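CELL division control protein 6 (Pyrobaculum aerophilum, PDB 1FNN) probably takes part in regulating the initiation of DNA replication, as an ATP-binding AAA+ protein of the Cdc6/Cdc18 family that carries ADP and magnesium in this crystal. Local coordinates at residues E122-M127 / A157-L162; K291-A296 / S337-L342; P307-G312 / T364-G369. One frame throughout, in Å; residues are numbered along the deposited sequence.

Interaction 1: E122-M127 / A157-L162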
loop_
_atom_site.group_PDB
_atom_site.type_symbol
_atom_site.label_atom_id
_atom_site.label_comp_id
_atom_site.label_asym_id
_atom_site.label_seq_id
_atom_site.Cartn_x
_atom_site.Cartn_y
_atom_site.Cartn_z
ATOM N N GLU A 122 -28.916 -22.256 -16.530
ATOM C CA GLU A 122 -29.031 -23.087 -17.739
ATOM C C GLU A 122 -27.722 -23.534 -18.328
ATOM O O GLU A 122 -27.644 -24.497 -19.103
ATOM C CB GLU A 122 -29.839 -22.292 -18.786
ATOM C CG GLU A 122 -31.222 -21.902 -18.262
ATOM C CD GLU A 122 -32.010 -23.036 -17.635
ATOM O OE1 GLU A 122 -31.645 -24.214 -17.856
ATOM O OE2 GLU A 122 -32.999 -22.771 -16.914
ATOM N N ARG A 123 -26.642 -22.792 -18.031
ATOM C CA ARG A 123 -25.325 -23.195 -18.531
ATOM C C ARG A 123 -24.586 -23.904 -17.402
ATOM O O ARG A 123 -23.428 -24.253 -17.600
ATOM C CB ARG A 123 -24.585 -21.981 -19.093
ATOM C CG ARG A 123 -25.074 -21.512 -20.465
ATOM C CD ARG A 123 -24.660 -20.099 -20.823
ATOM N NE ARG A 123 -23.222 -19.857 -20.772
ATOM C CZ ARG A 123 -22.625 -18.693 -20.623
ATOM N NH1 ARG A 123 -21.286 -18.656 -20.598
ATOM N NH2 ARG A 123 -23.294 -17.554 -20.494
ATOM N N ASP A 124 -25.219 -24.069 -16.256
ATOM C CA ASP A 124 -24.636 -24.746 -15.095
ATOM C C ASP A 124 -23.255 -24.137 -14.768
ATOM O O ASP A 124 -22.268 -24.848 -14.730
ATOM C CB ASP A 124 -24.503 -26.242 -15.387
ATOM C CG ASP A 124 -24.079 -27.034 -14.158
ATOM O OD1 ASP A 124 -24.483 -26.671 -13.047
ATOM O OD2 ASP A 124 -23.334 -28.030 -14.258
ATOM N N LEU A 125 -23.254 -22.843 -14.465
ATOM C CA LEU A 125 -22.010 -22.113 -14.269
ATOM C C LEU A 125 -21.867 -21.823 -12.767
ATOM O O LEU A 125 -22.846 -21.913 -12.034
ATOM C CB LEU A 125 -22.016 -20.743 -14.947
ATOM C CG LEU A 125 -22.251 -20.703 -16.462
ATOM C CD1 LEU A 125 -22.527 -19.272 -16.899
ATOM C CD2 LEU A 125 -21.101 -21.346 -17.210
ATOM N N TYR A 126 -20.639 -21.578 -12.366
ATOM C CA TYR A 126 -20.320 -21.232 -10.970
ATOM C C TYR A 126 -19.372 -20.029 -11.085
ATOM O O TYR A 126 -18.399 -20.068 -11.843
ATOM C CB TYR A 126 -19.668 -22.426 -10.267
ATOM C CG TYR A 126 -20.589 -23.623 -10.105
ATOM C CD1 TYR A 126 -20.559 -24.667 -11.028
ATOM C CD2 TYR A 126 -21.487 -23.708 -9.041
ATOM C CE1 TYR A 126 -21.390 -25.766 -10.909
ATOM C CE2 TYR A 126 -22.327 -24.792 -8.895
ATOM C CZ TYR A 126 -22.268 -25.815 -9.837
ATOM O OH TYR A 126 -23.107 -26.895 -9.684
ATOM N N MET A 127 -19.783 -18.939 -10.462
ATOM C CA MET A 127 -19.112 -17.663 -10.497
ATOM C C MET A 127 -18.468 -17.319 -9.140
ATOM O O MET A 127 -19.147 -17.293 -8.116
ATOM C CB MET A 127 -20.167 -16.591 -10.849
ATOM C CG MET A 127 -19.606 -15.198 -10.854
ATOM S SD MET A 127 -20.582 -13.891 -11.535
ATOM C CE MET A 127 -22.093 -13.944 -10.570
ATOM N N ALA A 157 -28.311 -24.080 -7.550
ATOM C CA ALA A 157 -27.253 -24.508 -6.644
ATOM C C ALA A 157 -26.716 -23.264 -5.953
ATOM O O ALA A 157 -27.218 -22.172 -6.273
ATOM C CB ALA A 157 -26.122 -25.203 -7.392
ATOM N N PHE A 158 -25.756 -23.392 -5.030
ATOM C CA PHE A 158 -25.188 -22.097 -4.517
ATOM C C PHE A 158 -24.140 -21.759 -5.576
ATOM O O PHE A 158 -22.987 -22.191 -5.457
ATOM C CB PHE A 158 -24.643 -22.356 -3.122
ATOM C CG PHE A 158 -25.733 -22.375 -2.084
ATOM C CD1 PHE A 158 -26.116 -23.564 -1.501
ATOM C CD2 PHE A 158 -26.357 -21.198 -1.708
ATOM C CE1 PHE A 158 -27.119 -23.600 -0.538
ATOM C CE2 PHE A 158 -27.355 -21.233 -0.753
ATOM C CZ PHE A 158 -27.738 -22.427 -0.169
ATOM N N ARG A 159 -24.580 -21.033 -6.621
ATOM C CA ARG A 159 -23.687 -20.845 -7.755
ATOM C C ARG A 159 -22.717 -19.699 -7.632
ATOM O O ARG A 159 -22.027 -19.411 -8.604
ATOM C CB ARG A 159 -24.540 -20.756 -9.054
ATOM C CG ARG A 159 -25.107 -22.123 -9.468
ATOM C CD ARG A 159 -25.933 -22.001 -10.796
ATOM N NE ARG A 159 -26.513 -23.312 -11.140
ATOM C CZ ARG A 159 -25.824 -24.336 -11.616
ATOM N NH1 ARG A 159 -24.515 -24.260 -11.827
ATOM N NH2 ARG A 159 -26.358 -25.516 -11.923
ATOM N N ILE A 160 -22.773 -18.915 -6.556
ATOM C CA ILE A 160 -21.964 -17.722 -6.435
ATOM C C ILE A 160 -21.156 -17.720 -5.135
ATOM O O ILE A 160 -21.717 -18.026 -4.080
ATOM C CB ILE A 160 -22.835 -16.455 -6.434
ATOM C CG1 ILE A 160 -23.591 -16.272 -7.757
ATOM C CG2 ILE A 160 -22.001 -15.188 -6.228
ATOM C CD1 ILE A 160 -24.588 -15.116 -7.709
ATOM N N ALA A 161 -19.860 -17.458 -5.254
ATOM C CA ALA A 161 -19.004 -17.203 -4.089
ATOM C C ALA A 161 -18.617 -15.723 -4.211
ATOM O O ALA A 161 -18.277 -15.270 -5.321
ATOM C CB ALA A 161 -17.788 -18.075 -4.095
ATOM N N LEU A 162 -18.811 -14.956 -3.147
ATOM C CA LEU A 162 -18.705 -13.507 -3.275
ATOM C C LEU A 162 -17.681 -12.922 -2.311
ATOM O O LEU A 162 -17.723 -13.178 -1.081
ATOM C CB LEU A 162 -20.078 -12.885 -2.973
ATOM C CG LEU A 162 -20.038 -11.349 -2.907
ATOM C CD1 LEU A 162 -19.732 -10.727 -4.272
ATOM C CD2 LEU A 162 -21.358 -10.821 -2.340
#
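M127 and R159–A161 start the parallel pairing of strands 127-132 and 160-166, next to each other in the five-stranded parallel sheet of the AAA+ nucleotide-binding fold. M127 holds its neighbour with both backbone polar atoms: its N donates to R159 O at 3.0 Å, and its O accepts from A161 N. M127 and I160 lie side by side on one face of the sheet. A bend at chi3 (57°) carries M127 CE to within 3.9 Å of I160 CG1, and the flexible thioether and branched isoleucine suit this buried, apolar ground, with V77 and L148 packed nearby.

Before the strands begin, the contact turns polar and its outer side, at D124 and Y126, is nearer solvent, although R159 itself is buried. Helix 109-122 ends in a Schellman motif at D124, whose OD1 forms a salt bridge with R159. R159 NH1 meets D124 OD1 on its anti side at 2.7 Å, the carboxylate and guanidinium planes 88° apart; the NH2 distance to that oxygen is too short to be taken literally. Arginine suits the place: its extended chain spans the distance to D124, and the flat guanidinium brings R159 NH1 also to L125 O, at 2.9 Å from above the carbonyl plane, while NE bonds L155 O. Y126 adds an off-centre cation-pi contact: R159 NH1 stands 3.4 Å above the ring plane, displaced toward the rim and nearest Y126 CZ.

Interaction 2: K291-A296 / S337-L342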
loop_
_atom_site.group_PDB
_atom_site.type_symbol
_atom_site.label_atom_id
_atom_site.label_comp_id
_atom_site.label_asym_id
_atom_site.label_seq_id
_atom_site.Cartn_x
_atom_site.Cartn_y
_atom_site.Cartn_z
ATOM N N LYS A 291 16.729 23.299 15.239
ATOM C CA LYS A 291 17.085 23.728 13.908
ATOM C C LYS A 291 18.554 23.502 13.598
ATOM O O LYS A 291 18.927 22.959 12.559
ATOM C CB LYS A 291 16.818 25.220 13.575
ATOM C CG LYS A 291 15.318 25.563 13.571
ATOM C CD LYS A 291 15.192 26.975 13.016
ATOM C CE LYS A 291 13.814 27.449 12.685
ATOM N NZ LYS A 291 13.015 27.803 13.891
ATOM N N LEU A 292 19.453 23.888 14.491
ATOM C CA LEU A 292 20.874 23.720 14.344
ATOM C C LEU A 292 21.204 22.218 14.295
ATOM O O LEU A 292 22.057 21.824 13.500
ATOM C CB LEU A 292 21.635 24.372 15.547
ATOM C CG LEU A 292 21.544 25.937 15.551
ATOM C CD1 LEU A 292 22.093 26.495 16.878
ATOM C CD2 LEU A 292 22.316 26.508 14.376
ATOM N N PHE A 293 20.576 21.444 15.155
ATOM C CA PHE A 293 20.819 19.999 15.136
ATOM C C PHE A 293 20.273 19.396 13.796
ATOM O O PHE A 293 20.985 18.576 13.243
ATOM C CB PHE A 293 20.049 19.368 16.280
ATOM C CG PHE A 293 20.451 17.918 16.495
ATOM C CD1 PHE A 293 21.756 17.554 16.674
ATOM C CD2 PHE A 293 19.447 16.954 16.501
ATOM C CE1 PHE A 293 22.123 16.227 16.869
ATOM C CE2 PHE A 293 19.799 15.614 16.695
ATOM C CZ PHE A 293 21.128 15.261 16.877
ATOM N N LEU A 294 19.123 19.853 13.321
ATOM C CA LEU A 294 18.633 19.329 12.038
ATOM C C LEU A 294 19.571 19.741 10.923
ATOM O O LEU A 294 20.044 18.900 10.114
ATOM C CB LEU A 294 17.207 19.821 11.779
ATOM C CG LEU A 294 16.619 19.431 10.402
ATOM C CD1 LEU A 294 16.520 17.899 10.294
ATOM C CD2 LEU A 294 15.242 20.067 10.263
ATOM N N LEU A 295 20.035 21.030 10.947
ATOM C CA LEU A 295 21.077 21.423 10.012
ATOM C C LEU A 295 22.284 20.523 10.106
ATOM O O LEU A 295 22.899 20.136 9.074
ATOM C CB LEU A 295 21.556 22.889 10.196
ATOM C CG LEU A 295 22.612 23.410 9.245
ATOM C CD1 LEU A 295 22.198 23.153 7.772
ATOM C CD2 LEU A 295 22.754 24.932 9.410
ATOM N N ALA A 296 22.690 20.120 11.317
ATOM C CA ALA A 296 23.865 19.285 11.447
ATOM C C ALA A 296 23.633 17.892 10.754
ATOM O O ALA A 296 24.592 17.233 10.352
ATOM C CB ALA A 296 24.096 18.987 12.928
ATOM N N SER A 337 16.609 14.594 23.022
ATOM C CA SER A 337 15.221 15.009 22.960
ATOM C C SER A 337 14.946 15.728 21.643
ATOM O O SER A 337 13.797 15.651 21.241
ATOM C CB SER A 337 14.800 15.995 24.085
ATOM O OG SER A 337 15.514 15.514 25.239
ATOM N N TYR A 338 15.880 16.524 21.130
ATOM C CA TYR A 338 15.584 17.145 19.834
ATOM C C TYR A 338 15.395 16.031 18.789
ATOM O O TYR A 338 14.535 16.195 17.940
ATOM C CB TYR A 338 16.724 18.039 19.368
ATOM C CG TYR A 338 16.949 19.291 20.235
ATOM C CD1 TYR A 338 18.239 19.751 20.369
ATOM C CD2 TYR A 338 15.916 19.945 20.870
ATOM C CE1 TYR A 338 18.517 20.883 21.141
ATOM C CE2 TYR A 338 16.180 21.084 21.648
ATOM C CZ TYR A 338 17.467 21.529 21.769
ATOM O OH TYR A 338 17.758 22.653 22.535
ATOM N N LEU A 339 16.271 15.016 18.822
ATOM C CA LEU A 339 16.098 13.938 17.824
ATOM C C LEU A 339 14.754 13.239 17.956
ATOM O O LEU A 339 14.068 12.960 16.955
ATOM C CB LEU A 339 17.208 12.889 17.957
ATOM C CG LEU A 339 17.101 11.764 16.889
ATOM C CD1 LEU A 339 17.199 12.373 15.489
ATOM C CD2 LEU A 339 18.208 10.789 17.189
ATOM N N ASN A 340 14.344 12.967 19.204
ATOM C CA ASN A 340 13.011 12.431 19.448
ATOM C C ASN A 340 11.894 13.261 18.850
ATOM O O ASN A 340 10.930 12.703 18.336
ATOM C CB ASN A 340 12.750 12.414 20.962
ATOM C CG ASN A 340 12.710 10.954 21.369
ATOM O OD1 ASN A 340 11.656 10.372 21.098
ATOM N ND2 ASN A 340 13.824 10.546 21.950
ATOM N N ASP A 341 11.980 14.593 19.033
ATOM C CA ASP A 341 10.954 15.477 18.470
ATOM C C ASP A 341 10.969 15.472 16.951
ATOM O O ASP A 341 9.931 15.424 16.260
ATOM C CB ASP A 341 11.167 16.911 19.042
ATOM C CG ASP A 341 10.108 17.868 18.581
ATOM O OD1 ASP A 341 8.912 17.744 18.921
ATOM O OD2 ASP A 341 10.394 18.830 17.832
ATOM N N LEU A 342 12.148 15.539 16.339
ATOM C CA LEU A 342 12.224 15.524 14.855
ATOM C C LEU A 342 11.677 14.189 14.332
ATOM O O LEU A 342 10.916 14.180 13.354
ATOM C CB LEU A 342 13.691 15.688 14.437
ATOM C CG LEU A 342 14.347 17.051 14.706
ATOM C CD1 LEU A 342 15.866 16.927 14.461
ATOM C CD2 LEU A 342 13.754 18.166 13.815
#
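On the helix that presents F293 and L294 to Y338, L339 and L342, NZ of K291 is hydrogen-bonded by the carbonyl oxygens of I284 and L286, with a long, weak ion pair to E387 besides. These bonds lie away from the interface, which itself is wholly apolar. Helices 288-304 and 332-344 belong to the winged-helix domain, and their short segments cross at -78° with axes 10.1 Å apart. F293 spans much of that gap. Its CG is anti to the backbone N (chi1 -169°), and one side of the ring does the touching: F293 CE2 lies 4.0 Å from L339 CB, which sits at the ring edge, and F293 CD2 is 4.1 Å from Y338 CB. L342 CD1 also meets F293 CD2 at 4.1 Å, and reaches L294 CB at 4.2 Å. A large flat ring suits a position that must meet three residues at once, while the branched end of L342 lets one methyl touch both F293 and L294. Y338 joins mainly through CB, its side chain also touching H289 and E290. Between these two segments no bond direction fixes the angle, so the fit of the hydrocarbon side chains probably does.

Interaction 3: P307-G312 / T364-G369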
loop_
_atom_site.group_PDB
_atom_site.type_symbol
_atom_site.label_atom_id
_atom_site.label_comp_id
_atom_site.label_asym_id
_atom_site.label_seq_id
_atom_site.Cartn_x
_atom_site.Cartn_y
_atom_site.Cartn_z
ATOM N N PRO A 307 22.617 6.498 3.226
ATOM C CA PRO A 307 21.257 6.676 3.738
ATOM C C PRO A 307 21.247 7.079 5.216
ATOM O O PRO A 307 20.428 7.918 5.630
ATOM C CB PRO A 307 20.593 5.318 3.509
ATOM C CG PRO A 307 21.405 4.706 2.383
ATOM C CD PRO A 307 22.839 5.110 2.727
ATOM N N TYR A 308 22.084 6.462 6.048
ATOM C CA TYR A 308 22.068 6.767 7.479
ATOM C C TYR A 308 23.369 7.345 8.028
ATOM O O TYR A 308 24.460 7.142 7.487
ATOM C CB TYR A 308 21.791 5.511 8.322
ATOM C CG TYR A 308 20.459 4.897 7.984
ATOM C CD1 TYR A 308 20.389 3.915 6.967
ATOM C CD2 TYR A 308 19.300 5.266 8.632
ATOM C CE1 TYR A 308 19.166 3.346 6.647
ATOM C CE2 TYR A 308 18.098 4.688 8.299
ATOM C CZ TYR A 308 18.028 3.724 7.302
ATOM O OH TYR A 308 16.791 3.186 7.014
ATOM N N ILE A 309 23.231 8.223 9.043
ATOM C CA ILE A 309 24.436 8.651 9.781
ATOM C C ILE A 309 24.130 8.367 11.244
ATOM O O ILE A 309 23.004 8.139 11.693
ATOM C CB ILE A 309 24.925 10.054 9.483
ATOM C CG1 ILE A 309 23.819 11.121 9.572
ATOM C CG2 ILE A 309 25.554 10.199 8.106
ATOM C CD1 ILE A 309 23.527 11.622 10.951
ATOM N N THR A 310 25.155 8.218 12.048
ATOM C CA THR A 310 24.998 7.846 13.449
ATOM C C THR A 310 24.633 9.056 14.301
ATOM O O THR A 310 24.918 10.172 13.869
ATOM C CB THR A 310 26.281 7.203 14.009
ATOM O OG1 THR A 310 27.357 8.145 13.948
ATOM C CG2 THR A 310 26.657 5.972 13.197
ATOM N N PHE A 311 24.091 8.912 15.482
ATOM C CA PHE A 311 23.831 10.011 16.406
ATOM C C PHE A 311 25.147 10.707 16.758
ATOM O O PHE A 311 25.210 11.944 16.752
ATOM C CB PHE A 311 23.065 9.547 17.645
ATOM C CG PHE A 311 22.774 10.680 18.624
ATOM C CD1 PHE A 311 21.533 11.276 18.648
ATOM C CD2 PHE A 311 23.738 11.134 19.495
ATOM C CE1 PHE A 311 21.249 12.306 19.526
ATOM C CE2 PHE A 311 23.471 12.165 20.379
ATOM C CZ PHE A 311 22.219 12.748 20.389
ATOM N N GLY A 312 26.237 9.963 16.944
ATOM C CA GLY A 312 27.540 10.555 17.228
ATOM C C GLY A 312 28.044 11.451 16.115
ATOM O O GLY A 312 28.643 12.536 16.281
ATOM N N THR A 364 22.234 4.378 17.377
ATOM C CA THR A 364 21.085 5.035 16.733
ATOM C C THR A 364 21.473 5.554 15.369
ATOM O O THR A 364 22.441 6.327 15.290
ATOM C CB THR A 364 20.493 6.177 17.578
ATOM O OG1 THR A 364 20.002 5.613 18.802
ATOM C CG2 THR A 364 19.269 6.764 16.901
ATOM N N LEU A 365 20.661 5.253 14.337
ATOM C CA LEU A 365 20.958 5.709 13.013
ATOM C C LEU A 365 19.918 6.723 12.568
ATOM O O LEU A 365 18.759 6.594 12.923
ATOM C CB LEU A 365 20.951 4.569 11.960
ATOM C CG LEU A 365 21.953 3.435 12.222
ATOM C CD1 LEU A 365 21.735 2.267 11.250
ATOM C CD2 LEU A 365 23.396 3.926 12.135
ATOM N N ILE A 366 20.365 7.711 11.806
ATOM C CA ILE A 366 19.432 8.752 11.380
ATOM C C ILE A 366 19.418 8.912 9.872
ATOM O O ILE A 366 20.457 9.037 9.205
ATOM C CB ILE A 366 19.883 10.117 11.990
ATOM C CG1 ILE A 366 19.964 10.024 13.533
ATOM C CG2 ILE A 366 18.898 11.229 11.624
ATOM C CD1 ILE A 366 20.740 11.241 14.073
ATOM N N SER A 367 18.208 9.089 9.363
ATOM C CA SER A 367 18.092 9.339 7.929
ATOM C C SER A 367 17.111 10.455 7.683
ATOM O O SER A 367 16.190 10.697 8.482
ATOM C CB SER A 367 17.508 8.038 7.265
ATOM O OG SER A 367 17.042 8.431 5.963
ATOM N N ILE A 368 17.250 11.165 6.606
ATOM C CA ILE A 368 16.247 12.108 6.145
ATOM C C ILE A 368 15.849 11.525 4.745
ATOM O O ILE A 368 16.462 11.883 3.735
ATOM C CB ILE A 368 16.741 13.539 6.008
ATOM C CG1 ILE A 368 16.984 14.134 7.437
ATOM C CG2 ILE A 368 15.773 14.432 5.257
ATOM C CD1 ILE A 368 17.743 15.472 7.297
ATOM N N GLY A 369 14.673 10.909 4.687
ATOM C CA GLY A 369 14.307 10.279 3.400
ATOM C C GLY A 369 13.267 11.044 2.605
ATOM O O GLY A 369 13.044 10.675 1.426
HETATM O O HOH W 1 19.045 9.692 4.622
#
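I309 and I366 form the hydrogen-bonded antiparallel pair that fastens the short strand 309-310 to strand 364-367 in the small sheet of the winged-helix domain. I309 N donates to I366 O at 2.9 Å, and I366 N returns a bond to I309 O at 2.7 Å. F311 N, where helix 311-324 begins, adds a less straight bond to T364 O, 142° at the hydrogen. A water donates to S367 OG at 2.7 Å. T310, at the N-cap, uses OG1 to cap D313 N.

Among apolar contacts, Y308 crosses L365 at about a right angle, its CD2 3.8 Å from L365 CB and its CE2 3.6 Å from S367 CB. Tyrosine suits this place because the ring packs on the strand while OH bonds D225 OD2. An alanine here would probably leave D225 without that hydroxyl and open a gap beside L365 and S367. I309 CD1 turns instead to I366 CB, and T310 CG2 meets L365 CD2.

Around the pair, strand 349-352 bonds the far edge of strand 364-367, I309 packs on L301 and I366 on I297 of helix 288-304, L339 of helix 332-344 meets I366, and P307 and Y308 rest on helix 217-227.

In the fold
Interaction 1 stands apart, its centre about 61 Å from that of interaction 2 and about 57 Å from that of interaction 3, in the AAA domain on the opposite side of the chain's centre. It is only partly buried, and combines strand pairing with a charged outer end. Interactions 2 and 3 are buried, touch, and share the winged-helix core: L339 CD2 lies 3.7 Å from F311 CD1, and L294 CD1 meets I368 CD1. Helix 288-304 leads into strand 309-310, and helix 311-324 into helix 332-344, so their segments alternate along the chain. Helix meets helix through hydrocarbon alone in interaction 2, whereas interaction 3 joins strands through backbone bonds with apolar packing on their faces.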